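Local coordinates for putative periplasmic protein (PDB 4J32) that acts as the periplasmic immunity protein Tai4, inhibiting the peptidoglycan-hydrolysing type VI secretion effector Tae4 by forming a toxin-inhibitor complex with it, at the interface of chains C and A and the interface of chains B and A. Residues are numbered along the deposited sequence; one frame, centred on the assembly and turned at random. Chains: chain A/B, Putative periplasmic protein; chain C, Putative cytoplasmic protein.

Contact 1: the interface of chains C and A. Residues chain C 132-134; chain A 1-3, 5.
The carboxylate of A:Glu2 has the backbone carbonyl of C:Trp133 over one face, with C:Trp133 O 3.6 Å from A:Glu2 CD, and at its OE2 end it meets the amide of C:Gly132. That amide approaches from the same side of the plane, on the anti side of OE2 and 35° out of the carboxylate plane; the bond, 2.8 Å from C:Gly132 N to A:Glu2 OE2, is nevertheless nearly straight, 163° at the hydrogen. The glutamate reaches it as an extended chain, CG anti to the backbone N (chi1 -173°), and its CG lies beside C:Trp133 O. Beyond it, the hydroxyl of C:Ser134 accepts the amide of A:Ala3 (N to OG 3.1 Å), while A:Ala3 CB packs against C:Ser134 CB at 3.7 Å. Farther along, A:Thr5 OG1 donates to C:Ser134 O at 2.8 Å, in the carbonyl plane and on a lone pair. Water 1 joins C:Ser134 OG to C:Gly132 O and A:Gln1 O, and water 2 joins C:Gly132 O to A:Gln1 N. Through this largely polar contact the N-terminal arm of the immunity protein lies along the effector loop between strands 124-131 and 138-143, and so probably helps to hold the inhibitory complex together.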
loop_
_atom_site.group_PDB
_atom_site.type_symbol
_atom_site.label_atom_id
_atom_site.label_comp_id
_atom_site.label_asym_id
_atom_site.label_seq_id
_atom_site.Cartn_x
_atom_site.Cartn_y
_atom_site.Cartn_z
ATOM N N GLY C 132 7.739 -21.064 7.741
ATOM C CA GLY C 132 8.560 -20.368 6.756
ATOM C C GLY C 132 7.775 -19.751 5.610
ATOM O O GLY C 132 8.316 -18.911 4.880
ATOM N N TRP C 133 6.512 -20.138 5.460
ATOM C CA TRP C 133 5.645 -19.542 4.437
ATOM C C TRP C 133 4.725 -18.499 5.035
ATOM O O TRP C 133 4.199 -18.671 6.127
ATOM C CB TRP C 133 4.775 -20.576 3.729
ATOM C CG TRP C 133 5.482 -21.403 2.702
ATOM C CD1 TRP C 133 6.656 -21.118 2.048
ATOM C CD2 TRP C 133 5.024 -22.656 2.192
ATOM N NE1 TRP C 133 6.943 -22.134 1.149
ATOM C CE2 TRP C 133 5.963 -23.088 1.228
ATOM C CE3 TRP C 133 3.903 -23.455 2.457
ATOM C CZ2 TRP C 133 5.820 -24.305 0.529
ATOM C CZ3 TRP C 133 3.763 -24.666 1.769
ATOM C CH2 TRP C 133 4.720 -25.071 0.808
ATOM N N SER C 134 4.519 -17.432 4.277
ATOM C CA SER C 134 3.820 -16.265 4.767
ATOM C C SER C 134 2.331 -16.296 4.440
ATOM O O SER C 134 1.597 -15.406 4.888
ATOM C CB SER C 134 4.456 -15.024 4.165
ATOM O OG SER C 134 5.753 -14.840 4.715
ATOM N N GLN A 1 12.457 -15.476 6.070
ATOM C CA GLN A 1 11.746 -14.963 7.257
ATOM C C GLN A 1 10.251 -15.225 7.063
ATOM O O GLN A 1 9.678 -14.937 6.003
ATOM C CB GLN A 1 12.071 -13.470 7.448
ATOM C CG GLN A 1 13.507 -13.219 7.996
ATOM C CD GLN A 1 14.312 -12.125 7.267
ATOM O OE1 GLN A 1 14.156 -11.893 6.062
ATOM N NE2 GLN A 1 15.219 -11.480 8.006
ATOM N N GLU A 2 9.612 -15.820 8.072
ATOM C CA GLU A 2 8.145 -15.958 7.987
ATOM C C GLU A 2 7.522 -14.620 8.385
ATOM O O GLU A 2 7.962 -14.013 9.365
ATOM C CB GLU A 2 7.604 -17.080 8.882
ATOM C CG GLU A 2 6.113 -17.336 8.652
ATOM C CD GLU A 2 5.554 -18.504 9.443
ATOM O OE1 GLU A 2 4.395 -18.389 9.893
ATOM O OE2 GLU A 2 6.247 -19.532 9.603
ATOM N N ALA A 3 6.514 -14.158 7.638
ATOM C CA ALA A 3 5.802 -12.920 7.966
ATOM C C ALA A 3 4.967 -13.089 9.226
ATOM O O ALA A 3 4.879 -14.192 9.790
ATOM C CB ALA A 3 4.914 -12.482 6.805
ATOM N N THR A 5 1.832 -13.074 9.565
ATOM C CA THR A 5 0.452 -13.374 9.178
ATOM C C THR A 5 -0.353 -14.140 10.245
ATOM O O THR A 5 -1.516 -13.825 10.470
ATOM C CB THR A 5 0.437 -14.129 7.826
ATOM O OG1 THR A 5 1.436 -13.537 6.965
ATOM C CG2 THR A 5 -0.944 -14.024 7.137
HETATM O O HOH W 1 8.182 -16.079 4.405
HETATM O O HOH W 2 11.006 -18.087 4.954
#

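Contact 2: the interface of chains C and A. Residues chain C 52-53, 91-92; chain A 44-45, 49, 51, 54.
This is an enzyme-inhibitor interface, in which the end of Tai4 helix 30-46 and the start of helix 51-65 bind the effector Tae4 and so help to hold toxin and immunity protein together. Its main polar element is C:Arg92, which extends from CG to NE and presents its guanidinium edge to two backbone carbonyls. NE and NH2 grip A:Leu44 O side-on, with C:Arg92 NE 2.8 Å from A:Leu44 O. C:Arg92 NH1 and NH2 grip A:Gln49 O end-on, each 2.9 Å from it. Both acceptors lie within 3° of the guanidinium plane, so these four bonds set the orientation of the group; NH1, however, sits 40° above the carbonyl plane of A:Gln49. Since A:Leu44 O lies near a helix C-terminus, the cation may also be favoured electrostatically. C:Tyr91 CE1 covers the centre of one guanidinium face, 4.0 Å above it; CG of C:Tyr91, set between its backbone N and carbonyl carbon (chi1 57°), brings the ring back over this next residue. The same tyrosine ring crosses A:Leu44 at about a right angle and touches its CD2 methyl with CD1 at 3.8 Å. Water 3 bridges C:Tyr91 O and A:Glu45 OE1. At the far end, A:Val51 CG2 meets the C:Phe53 rim at CE1, and the A:Val51 N-H points to water 4, itself 2.7 Å from C:Tyr91 OH.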
loop_
_atom_site.group_PDB
_atom_site.type_symbol
_atom_site.label_atom_id
_atom_site.label_comp_id
_atom_site.label_asym_id
_atom_site.label_seq_id
_atom_site.Cartn_x
_atom_site.Cartn_y
_atom_site.Cartn_z
ATOM N N TYR C 52 -9.566 -12.901 -5.837
ATOM C CA TYR C 52 -9.761 -13.273 -4.427
ATOM C C TYR C 52 -9.022 -14.545 -4.069
ATOM O O TYR C 52 -8.599 -14.703 -2.925
ATOM C CB TYR C 52 -11.240 -13.496 -4.105
ATOM C CG TYR C 52 -12.086 -12.272 -4.314
ATOM C CD1 TYR C 52 -12.331 -11.396 -3.266
ATOM C CD2 TYR C 52 -12.655 -12.001 -5.565
ATOM C CE1 TYR C 52 -13.110 -10.247 -3.456
ATOM C CE2 TYR C 52 -13.437 -10.857 -5.767
ATOM C CZ TYR C 52 -13.655 -9.993 -4.695
ATOM O OH TYR C 52 -14.440 -8.876 -4.877
ATOM N N PHE C 53 -8.924 -15.480 -5.018
ATOM C CA PHE C 53 -8.173 -16.717 -4.761
ATOM C C PHE C 53 -6.920 -16.662 -5.603
ATOM O O PHE C 53 -7.005 -16.387 -6.803
ATOM C CB PHE C 53 -8.957 -17.958 -5.192
ATOM C CG PHE C 53 -10.303 -18.122 -4.517
ATOM C CD1 PHE C 53 -10.576 -17.525 -3.283
ATOM C CD2 PHE C 53 -11.270 -18.948 -5.111
ATOM C CE1 PHE C 53 -11.814 -17.706 -2.650
ATOM C CE2 PHE C 53 -12.513 -19.137 -4.491
ATOM C CZ PHE C 53 -12.787 -18.507 -3.271
ATOM N N TYR C 91 -11.317 -23.619 -0.553
ATOM C CA TYR C 91 -10.333 -22.645 -1.034
ATOM C C TYR C 91 -9.257 -22.257 -0.015
ATOM O O TYR C 91 -8.360 -21.456 -0.323
ATOM C CB TYR C 91 -11.024 -21.419 -1.653
ATOM C CG TYR C 91 -11.993 -20.674 -0.735
ATOM C CD1 TYR C 91 -11.529 -19.711 0.150
ATOM C CD2 TYR C 91 -13.370 -20.933 -0.769
ATOM C CE1 TYR C 91 -12.405 -18.995 0.983
ATOM C CE2 TYR C 91 -14.257 -20.217 0.048
ATOM C CZ TYR C 91 -13.767 -19.236 0.906
ATOM O OH TYR C 91 -14.600 -18.535 1.745
ATOM N N ARG C 92 -9.355 -22.812 1.190
ATOM C CA ARG C 92 -8.327 -22.637 2.222
ATOM C C ARG C 92 -7.548 -23.933 2.446
ATOM O O ARG C 92 -8.131 -25.019 2.587
ATOM C CB ARG C 92 -8.941 -22.168 3.546
ATOM C CG ARG C 92 -9.552 -20.773 3.447
ATOM C CD ARG C 92 -10.167 -20.317 4.794
ATOM N NE ARG C 92 -10.420 -18.877 4.734
ATOM C CZ ARG C 92 -11.610 -18.281 4.854
ATOM N NH1 ARG C 92 -12.710 -18.998 5.105
ATOM N NH2 ARG C 92 -11.695 -16.952 4.757
ATOM N N LEU A 44 -6.759 -13.813 3.593
ATOM C CA LEU A 44 -7.945 -14.656 3.359
ATOM C C LEU A 44 -7.750 -16.092 3.859
ATOM O O LEU A 44 -8.688 -16.675 4.422
ATOM C CB LEU A 44 -8.397 -14.612 1.877
ATOM C CG LEU A 44 -9.638 -15.425 1.470
ATOM C CD1 LEU A 44 -10.354 -14.699 0.332
ATOM C CD2 LEU A 44 -9.253 -16.825 1.087
ATOM N N GLU A 45 -6.555 -16.662 3.660
ATOM C CA GLU A 45 -6.272 -18.040 4.081
ATOM C C GLU A 45 -6.588 -18.239 5.559
ATOM O O GLU A 45 -7.145 -19.282 5.947
ATOM C CB GLU A 45 -4.808 -18.438 3.809
ATOM C CG GLU A 45 -4.275 -19.699 4.556
ATOM C CD GLU A 45 -4.895 -21.035 4.091
ATOM O OE1 GLU A 45 -5.305 -21.131 2.899
ATOM O OE2 GLU A 45 -4.955 -21.990 4.911
ATOM N N GLN A 49 -14.091 -16.433 7.825
ATOM C CA GLN A 49 -15.284 -15.844 7.199
ATOM C C GLN A 49 -15.515 -16.406 5.812
ATOM O O GLN A 49 -14.564 -16.801 5.108
ATOM C CB GLN A 49 -15.179 -14.307 7.097
ATOM C CG GLN A 49 -15.120 -13.577 8.461
ATOM C CD GLN A 49 -13.789 -13.808 9.183
ATOM O OE1 GLN A 49 -12.722 -13.741 8.574
ATOM N NE2 GLN A 49 -13.851 -14.080 10.487
ATOM N N VAL A 51 -16.684 -16.140 1.792
ATOM C CA VAL A 51 -16.083 -15.277 0.767
ATOM C C VAL A 51 -16.874 -13.975 0.548
ATOM O O VAL A 51 -16.304 -12.948 0.161
ATOM C CB VAL A 51 -15.890 -16.050 -0.574
ATOM C CG1 VAL A 51 -17.253 -16.252 -1.335
ATOM C CG2 VAL A 51 -14.814 -15.384 -1.431
ATOM N N TYR A 54 -15.494 -10.679 1.920
ATOM C CA TYR A 54 -14.450 -10.058 1.101
ATOM C C TYR A 54 -15.039 -9.353 -0.133
ATOM O O TYR A 54 -14.553 -8.283 -0.527
ATOM C CB TYR A 54 -13.409 -11.109 0.689
ATOM C CG TYR A 54 -12.855 -11.860 1.871
ATOM C CD1 TYR A 54 -11.729 -11.382 2.558
ATOM C CD2 TYR A 54 -13.446 -13.061 2.294
ATOM C CE1 TYR A 54 -11.196 -12.073 3.650
ATOM C CE2 TYR A 54 -12.925 -13.767 3.405
ATOM C CZ TYR A 54 -11.807 -13.273 4.056
ATOM O OH TYR A 54 -11.285 -13.951 5.130
HETATM O O HOH W 3 -6.787 -19.629 1.163
HETATM O O HOH W 4 -17.221 -19.004 1.477
#

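Contact 3: the interface of chains B and A. Residues chain B 27, 77-80, 83; chain A 20, 35-36, 39, 43.
Both carboxylate oxygens of A:Asp35 bind the first turn of chain B helix 78-86; CG anti to the backbone N (chi1 -176°) carries the carboxylate out from helix 30-46. OD1 takes the amide of B:Asn78 on its syn lone pair, with B:Asn78 N 2.8 Å from A:Asp35 OD1. OD2 accepts twice: from B:Thr79 N on the syn side, 20° out of plane, and from the B:Thr79 hydroxyl on the anti lone pair, OG1 lying 2.6 Å from A:Asp35 OD2. A side chain of one subunit thus caps the helix N-terminus of the other, where the helix end would favour a negative charge. Alongside, A:Thr39 lays CG2 against B:Met80 CA at 3.7 Å, and A:Tyr43 meets B:Ile83 tip to tip, its hydroxyl against CG2 and its CE2 3.9 Å from the CD1 methyl. In the next shell, B:Tyr27 OH, with B:Thr79 OG1 in its ring plane and 2.8 Å away, steadies that hydroxyl, while A:Thr39 OG1 donates to A:Asp35 O one turn back. The two-fold axis repeats the capping with the chains exchanged, so this site probably joins two immunity proteins into a dimer, although the structure alone does not prove that the pairing is biological.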
loop_
_atom_site.group_PDB
_atom_site.type_symbol
_atom_site.label_atom_id
_atom_site.label_comp_id
_atom_site.label_asym_id
_atom_site.label_seq_id
_atom_site.Cartn_x
_atom_site.Cartn_y
_atom_site.Cartn_z
ATOM N N TYR B 27 8.154 -1.204 -3.499
ATOM C CA TYR B 27 7.694 -1.435 -4.869
ATOM C C TYR B 27 8.726 -0.920 -5.869
ATOM O O TYR B 27 9.356 0.104 -5.614
ATOM C CB TYR B 27 6.374 -0.698 -5.080
ATOM C CG TYR B 27 5.173 -1.261 -4.331
ATOM C CD1 TYR B 27 4.957 -2.651 -4.208
ATOM C CD2 TYR B 27 4.235 -0.395 -3.791
ATOM C CE1 TYR B 27 3.817 -3.142 -3.544
ATOM C CE2 TYR B 27 3.093 -0.862 -3.147
ATOM C CZ TYR B 27 2.893 -2.231 -3.009
ATOM O OH TYR B 27 1.737 -2.620 -2.364
ATOM N N PHE B 77 5.878 -10.831 -1.779
ATOM C CA PHE B 77 5.072 -10.288 -0.655
ATOM C C PHE B 77 5.553 -8.903 -0.132
ATOM O O PHE B 77 5.586 -8.659 1.083
ATOM C CB PHE B 77 4.999 -11.330 0.478
ATOM C CG PHE B 77 4.284 -12.601 0.074
ATOM C CD1 PHE B 77 2.887 -12.641 0.025
ATOM C CD2 PHE B 77 5.005 -13.754 -0.246
ATOM C CE1 PHE B 77 2.221 -13.827 -0.342
ATOM C CE2 PHE B 77 4.336 -14.944 -0.616
ATOM C CZ PHE B 77 2.945 -14.965 -0.664
ATOM N N ASN B 78 5.903 -7.996 -1.059
ATOM C CA ASN B 78 6.378 -6.668 -0.692
ATOM C C ASN B 78 5.307 -5.907 0.092
ATOM O O ASN B 78 5.613 -5.275 1.096
ATOM C CB ASN B 78 6.798 -5.892 -1.949
ATOM C CG ASN B 78 8.080 -6.424 -2.534
ATOM O OD1 ASN B 78 9.011 -6.726 -1.788
ATOM N ND2 ASN B 78 8.140 -6.556 -3.854
ATOM N N THR B 79 4.060 -6.023 -0.358
ATOM C CA THR B 79 2.939 -5.302 0.273
ATOM C C THR B 79 2.868 -5.747 1.740
ATOM O O THR B 79 2.639 -4.944 2.638
ATOM C CB THR B 79 1.603 -5.637 -0.420
ATOM O OG1 THR B 79 1.686 -5.372 -1.829
ATOM C CG2 THR B 79 0.418 -4.791 0.169
ATOM N N MET B 80 3.063 -7.048 1.963
ATOM C CA MET B 80 2.997 -7.636 3.304
ATOM C C MET B 80 4.044 -7.081 4.273
ATOM O O MET B 80 3.801 -6.988 5.504
ATOM C CB MET B 80 3.166 -9.151 3.204
ATOM C CG MET B 80 2.853 -9.853 4.487
ATOM S SD MET B 80 2.941 -11.658 4.315
ATOM C CE MET B 80 1.342 -11.980 3.557
ATOM N N ILE B 83 2.560 -3.968 5.617
ATOM C CA ILE B 83 1.431 -4.222 6.523
ATOM C C ILE B 83 1.975 -4.701 7.890
ATOM O O ILE B 83 1.518 -4.248 8.942
ATOM C CB ILE B 83 0.389 -5.202 5.898
ATOM C CG1 ILE B 83 -0.360 -4.471 4.754
ATOM C CG2 ILE B 83 -0.622 -5.687 6.974
ATOM C CD1 ILE B 83 -1.213 -5.317 3.886
ATOM N N SER A 20 -4.669 -4.430 1.440
ATOM C CA SER A 20 -3.935 -5.039 0.328
ATOM C C SER A 20 -4.803 -5.172 -0.913
ATOM O O SER A 20 -4.315 -4.923 -2.022
ATOM C CB SER A 20 -3.282 -6.377 0.704
ATOM O OG SER A 20 -4.172 -7.190 1.433
ATOM N N ASP A 35 1.438 -8.628 -6.528
ATOM C CA ASP A 35 2.007 -8.684 -5.185
ATOM C C ASP A 35 0.948 -8.367 -4.122
ATOM O O ASP A 35 0.812 -9.086 -3.116
ATOM C CB ASP A 35 3.162 -7.675 -5.086
ATOM C CG ASP A 35 3.879 -7.751 -3.744
ATOM O OD1 ASP A 35 4.984 -8.344 -3.705
ATOM O OD2 ASP A 35 3.312 -7.237 -2.751
ATOM N N ALA A 36 0.186 -7.300 -4.350
ATOM C CA ALA A 36 -0.906 -6.934 -3.465
ATOM C C ALA A 36 -1.994 -8.025 -3.430
ATOM O O ALA A 36 -2.510 -8.328 -2.359
ATOM C CB ALA A 36 -1.483 -5.552 -3.844
ATOM N N THR A 39 -0.584 -10.971 -1.400
ATOM C CA THR A 39 -0.605 -10.554 -0.006
ATOM C C THR A 39 -2.034 -10.650 0.555
ATOM O O THR A 39 -2.255 -11.222 1.632
ATOM C CB THR A 39 -0.021 -9.115 0.135
ATOM O OG1 THR A 39 1.369 -9.136 -0.223
ATOM C CG2 THR A 39 -0.173 -8.579 1.576
ATOM N N TYR A 43 -4.026 -13.180 3.871
ATOM C CA TYR A 43 -4.976 -12.836 4.954
ATOM C C TYR A 43 -6.299 -13.597 4.826
ATOM O O TYR A 43 -6.899 -13.963 5.849
ATOM C CB TYR A 43 -5.209 -11.322 5.027
ATOM C CG TYR A 43 -3.899 -10.607 5.241
ATOM C CD1 TYR A 43 -3.074 -10.958 6.317
ATOM C CD2 TYR A 43 -3.459 -9.625 4.340
ATOM C CE1 TYR A 43 -1.828 -10.343 6.527
ATOM C CE2 TYR A 43 -2.215 -8.984 4.540
ATOM C CZ TYR A 43 -1.421 -9.347 5.632
ATOM O OH TYR A 43 -0.203 -8.770 5.834
#

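Helix 30-46 of chain A serves two partners: its length from A:Asp35 to A:Tyr43 belongs to contact 3, and A:Leu44 and A:Glu45, next in sequence, enter contact 2. The C-alpha centres of these contacts are about 16 Å apart. Contact 1 uses the N-terminal arm and reaches the same effector, so Tae4 is held at separated places; the C-alpha centre of contact 1 is about 18 Å from that of contact 2 and about 12 Å from that of contact 3. In this assembly of two immunity proteins and two effectors, one Tai4 subunit engages effector and sister subunit at once, a pairing that is probably biological.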